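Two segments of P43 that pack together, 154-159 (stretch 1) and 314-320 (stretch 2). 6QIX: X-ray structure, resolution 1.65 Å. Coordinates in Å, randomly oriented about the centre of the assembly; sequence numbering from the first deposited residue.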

ATOM      1  N   LYS A 154      12.146  -4.378  -4.053  1.00 18.47           N
ATOM      2  CA  LYS A 154      10.958  -5.076  -3.576  1.00 19.44           C
ATOM      3  C   LYS A 154      11.323  -6.209  -2.630  1.00 16.64           C
ATOM      4  O   LYS A 154      12.240  -6.996  -2.892  1.00 18.07           O
ATOM      5  N   LYS A 155      10.615  -6.288  -1.520  1.00 17.43           N
ATOM      6  CA  LYS A 155      10.978  -7.241  -0.473  1.00 18.37           C
ATOM      7  C   LYS A 155      10.332  -8.604  -0.707  1.00 16.53           C
ATOM      8  O   LYS A 155       9.210  -8.707  -1.230  1.00 17.90           O
ATOM      9  N   HIS A 156      11.088  -9.648  -0.367  1.00 16.22           N
ATOM     10  CA  HIS A 156      10.695 -11.058  -0.442  1.00 15.71           C
ATOM     11  C   HIS A 156      11.064 -11.682   0.902  1.00 15.49           C
ATOM     12  O   HIS A 156      12.250 -11.828   1.214  1.00 16.76           O
ATOM     13  N   CYS A 157      10.054 -12.038   1.691  1.00 14.70           N
ATOM     14  CA  CYS A 157      10.256 -12.484   3.066  1.00 17.64           C
ATOM     15  C   CYS A 157       9.675 -13.860   3.292  1.00 16.73           C
ATOM     16  O   CYS A 157       8.602 -14.179   2.773  1.00 18.77           O
ATOM     17  N   ILE A 158      10.373 -14.666   4.102  1.00 17.56           N
ATOM     18  CA  ILE A 158       9.821 -15.904   4.638  1.00 16.06           C
ATOM     19  C   ILE A 158       9.911 -15.811   6.153  1.00 16.97           C
ATOM     20  O   ILE A 158      10.721 -15.072   6.707  1.00 17.28           O
ATOM     21  N   GLU A 159       9.073 -16.574   6.822  1.00 16.43           N
ATOM     22  CA  GLU A 159       9.086 -16.647   8.285  1.00 16.40           C
ATOM     23  C   GLU A 159       9.924 -17.832   8.748  1.00 18.55           C
ATOM     24  O   GLU A 159       9.753 -18.936   8.247  1.00 21.32           O
ATOM     25  N   PRO A 314       3.438 -19.505  -1.016  1.00 19.20           N
ATOM     26  CA  PRO A 314       4.757 -18.891  -1.182  1.00 19.66           C
ATOM     27  C   PRO A 314       4.659 -17.383  -1.099  1.00 16.46           C
ATOM     28  O   PRO A 314       3.580 -16.789  -1.295  1.00 16.58           O
ATOM     29  N   HIS A 315       5.820 -16.756  -0.838  1.00 16.96           N
ATOM     30  CA  HIS A 315       5.800 -15.314  -0.558  1.00 16.46           C
ATOM     31  C   HIS A 315       5.182 -14.523  -1.721  1.00 17.13           C
ATOM     32  O   HIS A 315       4.471 -13.535  -1.482  1.00 16.40           O
ATOM     33  N   TRP A 316       5.406 -14.946  -2.969  1.00 16.08           N
ATOM     34  CA  TRP A 316       4.913 -14.152  -4.112  1.00 15.44           C
ATOM     35  C   TRP A 316       3.391 -14.191  -4.201  1.00 14.63           C
ATOM     36  O   TRP A 316       2.739 -13.215  -4.638  1.00 16.77           O
ATOM     37  N   LYS A 317       2.809 -15.297  -3.763  1.00 14.41           N
ATOM     38  CA  LYS A 317       1.367 -15.436  -3.783  1.00 14.76           C
ATOM     39  C   LYS A 317       0.740 -14.721  -2.589  1.00 15.88           C
ATOM     40  O   LYS A 317      -0.255 -13.995  -2.748  1.00 15.37           O
ATOM     41  N   ARG A 318       1.314 -14.916  -1.384  1.00 15.72           N
ATOM     42  CA  ARG A 318       0.873 -14.145  -0.217  1.00 14.74           C
ATOM     43  C   ARG A 318       0.905 -12.643  -0.502  1.00 13.36           C
ATOM     44  O   ARG A 318      -0.046 -11.911  -0.192  1.00 13.83           O
ATOM     45  N   ASP A 319       2.014 -12.157  -1.065  1.00 15.32           N
ATOM     46  CA  ASP A 319       2.162 -10.728  -1.332  1.00 14.68           C
ATOM     47  C   ASP A 319       1.117 -10.248  -2.334  1.00 14.17           C
ATOM     48  O   ASP A 319       0.525  -9.155  -2.184  1.00 14.22           O
ATOM     49  N   GLY A 320       0.861 -11.051  -3.353  1.00 14.14           N
ATOM     50  CA  GLY A 320      -0.109 -10.630  -4.352  1.00 15.07           C
ATOM     51  C   GLY A 320      -1.495 -10.458  -3.771  1.00 14.87           C
ATOM     52  O   GLY A 320      -2.164  -9.484  -4.063  1.00 13.27           O
TER

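The start of a helix meets a strand here at a steep angle, 110° between their directions, and the contact is small: 217 Å² counting both sides. His 315 covers the largest share, 66 Å². Its CB points toward the strand, and a p rotamer (chi1 55°) with chi2 at 76° lays the imidazole beside His 156, Cys 157 and Ile 158. One ring face receives the CB of His 156, which sits 4.1 Å from the His 315 ring centroid and 20° off the ring normal, a CH-pi contact. The two imidazoles are oblique, their planes at 42°. Ile 158 adds a lighter touch, CG2 to His 315 CD2 at 4.2 Å, while the end of its side chain (p, t) leads away.

His 156, in the m rotamer, projects sideways, and its ND1 reaches the helix through water: water 2 lies 2.9 Å from His 156 ND1 and 2.8 Å from His 315 ND1, and donates to Asp 319 OD2 at 2.6 Å. Both NE2 atoms are satisfied elsewhere in the structure.

Cys 157 contributes mainly backbone. Its O lies 3.3 Å from His 315 CB and accepts a weak hydrogen bond from Arg 318 NH2 at 3.2 Å, near the guanidinium plane; its m side chain is covalently bonded to a group elsewhere in the structure.

Arg 318 (t, m, m) and Asp 319 (m) also point toward the strand. Asp 319 OD1 forms a salt bridge with Arg 318 NE at 2.8 Å, while OD2 accepts from three waters. Of the other two, water 1 donates to Lys 155 O as well (2.9 Å), and water 3 accepts from Cys 157 N (3.0 Å) and Arg 318 NH2 (3.1 Å). The rule: one carboxylate, with Asp 319 OD2 3.9 Å from Lys 155 O, can engage strand backbone through water while a histidine one turn earlier supplies the main direct packing.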

ATOM      1  CB  LYS A 154      10.176  -5.588  -4.770  1.00 21.07           C
ATOM      2  CG  LYS A 154       9.591  -4.452  -5.619  1.00 27.52           C
ATOM      3  CD  LYS A 154       8.601  -4.971  -6.604  1.00 34.21           C
ATOM      4  CE  LYS A 154       7.919  -3.828  -7.326  1.00 38.24           C
ATOM      5  NZ  LYS A 154       8.869  -3.223  -8.264  1.00 47.30           N
ATOM      6  CB  LYS A 155      10.584  -6.711   0.916  1.00 20.20           C
ATOM      7  CG  LYS A 155      11.551  -5.714   1.520  1.00 23.63           C
ATOM      8  CD  LYS A 155      11.426  -4.432   0.731  1.00 28.15           C
ATOM      9  CE  LYS A 155      12.020  -3.240   1.407  1.00 36.66           C
ATOM     10  NZ  LYS A 155      12.375  -2.142   0.402  1.00 40.92           N
ATOM     11  CB  HIS A 156      11.402 -11.771  -1.592  1.00 15.00           C
ATOM     12  CG  HIS A 156      11.262 -11.064  -2.929  1.00 14.87           C
ATOM     13  ND1 HIS A 156      10.043 -10.875  -3.553  1.00 17.63           N
ATOM     14  CD2 HIS A 156      12.185 -10.498  -3.740  1.00 15.85           C
ATOM     15  CE1 HIS A 156      10.227 -10.243  -4.700  1.00 18.02           C
ATOM     16  NE2 HIS A 156      11.520 -10.005  -4.839  1.00 16.39           N
ATOM     17  CB  CYS A 157       9.602 -11.536   4.088  1.00 23.16           C
ATOM     18  SG  CYS A 157      10.121  -9.832   3.988  1.00 25.24           S
ATOM     19  CB  ILE A 158      10.540 -17.173   4.125  1.00 17.45           C
ATOM     20  CG1 ILE A 158      11.990 -17.184   4.616  1.00 19.78           C
ATOM     21  CG2 ILE A 158      10.497 -17.191   2.617  1.00 17.57           C
ATOM     22  CD1 ILE A 158      12.753 -18.469   4.302  1.00 24.60           C
ATOM     23  CB  GLU A 159       7.658 -16.773   8.796  1.00 20.31           C
ATOM     24  CG  GLU A 159       7.551 -16.687  10.321  1.00 28.32           C
ATOM     25  CD  GLU A 159       6.132 -16.855  10.823  1.00 32.98           C
ATOM     26  OE1 GLU A 159       5.197 -16.468  10.082  1.00 35.11           O
ATOM     27  OE2 GLU A 159       5.972 -17.364  11.967  1.00 33.40           O
ATOM     28  CB  PRO A 314       5.211 -19.334  -2.575  1.00 20.91           C
ATOM     29  CG  PRO A 314       4.012 -19.740  -3.276  1.00 23.62           C
ATOM     30  CD  PRO A 314       2.956 -20.136  -2.247  1.00 21.95           C
ATOM     31  CB  HIS A 315       7.197 -14.751  -0.184  1.00 16.78           C
ATOM     32  CG  HIS A 315       8.276 -15.015  -1.183  1.00 20.34           C
ATOM     33  ND1 HIS A 315       8.384 -14.321  -2.367  1.00 25.30           N
ATOM     34  CD2 HIS A 315       9.321 -15.880  -1.156  1.00 24.28           C
ATOM     35  CE1 HIS A 315       9.413 -14.791  -3.056  1.00 25.53           C
ATOM     36  NE2 HIS A 315      10.013 -15.720  -2.330  1.00 26.00           N
ATOM     37  CB  TRP A 316       5.546 -14.636  -5.426  1.00 16.48           C
ATOM     38  CG  TRP A 316       5.262 -16.092  -5.788  1.00 17.66           C
ATOM     39  CD1 TRP A 316       6.075 -17.197  -5.542  1.00 19.21           C
ATOM     40  CD2 TRP A 316       4.098 -16.591  -6.450  1.00 16.78           C
ATOM     41  NE1 TRP A 316       5.457 -18.338  -5.986  1.00 20.17           N
ATOM     42  CE2 TRP A 316       4.251 -17.995  -6.558  1.00 19.81           C
ATOM     43  CE3 TRP A 316       2.932 -15.978  -6.965  1.00 18.35           C
ATOM     44  CZ2 TRP A 316       3.276 -18.809  -7.160  1.00 21.53           C
ATOM     45  CZ3 TRP A 316       1.969 -16.762  -7.553  1.00 21.54           C
ATOM     46  CH2 TRP A 316       2.156 -18.198  -7.659  1.00 22.77           C
ATOM     47  CB  LYS A 317       0.992 -16.909  -3.823  1.00 16.81           C
ATOM     48  CG  LYS A 317      -0.512 -17.140  -3.937  1.00 19.80           C
ATOM     49  CD  LYS A 317      -0.888 -18.602  -3.918  1.00 26.02           C
ATOM     50  CE  LYS A 317      -0.236 -19.371  -5.034  1.00 33.37           C
ATOM     51  NZ  LYS A 317      -1.122 -20.472  -5.508  1.00 40.72           N
ATOM     52  CB  ARG A 318       1.772 -14.492   0.967  1.00 14.34           C
ATOM     53  CG  ARG A 318       1.374 -13.891   2.318  1.00 13.99           C
ATOM     54  CD  ARG A 318       2.006 -12.474   2.589  1.00 18.04           C
ATOM     55  NE  ARG A 318       3.436 -12.467   2.300  1.00 17.98           N
ATOM     56  CZ  ARG A 318       4.372 -13.003   3.071  1.00 20.48           C
ATOM     57  NH1 ARG A 318       4.048 -13.590   4.207  1.00 21.18           N
ATOM     58  NH2 ARG A 318       5.638 -13.008   2.675  1.00 19.74           N
ATOM     59  CB  ASP A 319       3.575 -10.451  -1.857  1.00 16.00           C
ATOM     60  CG  ASP A 319       4.658 -10.601  -0.774  1.00 19.51           C
ATOM     61  OD1 ASP A 319       4.255 -10.598   0.425  1.00 18.22           O
ATOM     62  OD2 ASP A 319       5.883 -10.682  -1.120  1.00 20.42           O
TER
HETATM   63  O   HOH W   1       7.022  -9.292  -3.019  1.00 44.87           O
HETATM   64  O   HOH W   2       7.402 -11.780  -2.957  1.00 21.29           O
HETATM   65  O   HOH W   3       7.324 -11.081   1.016  1.00 16.69           O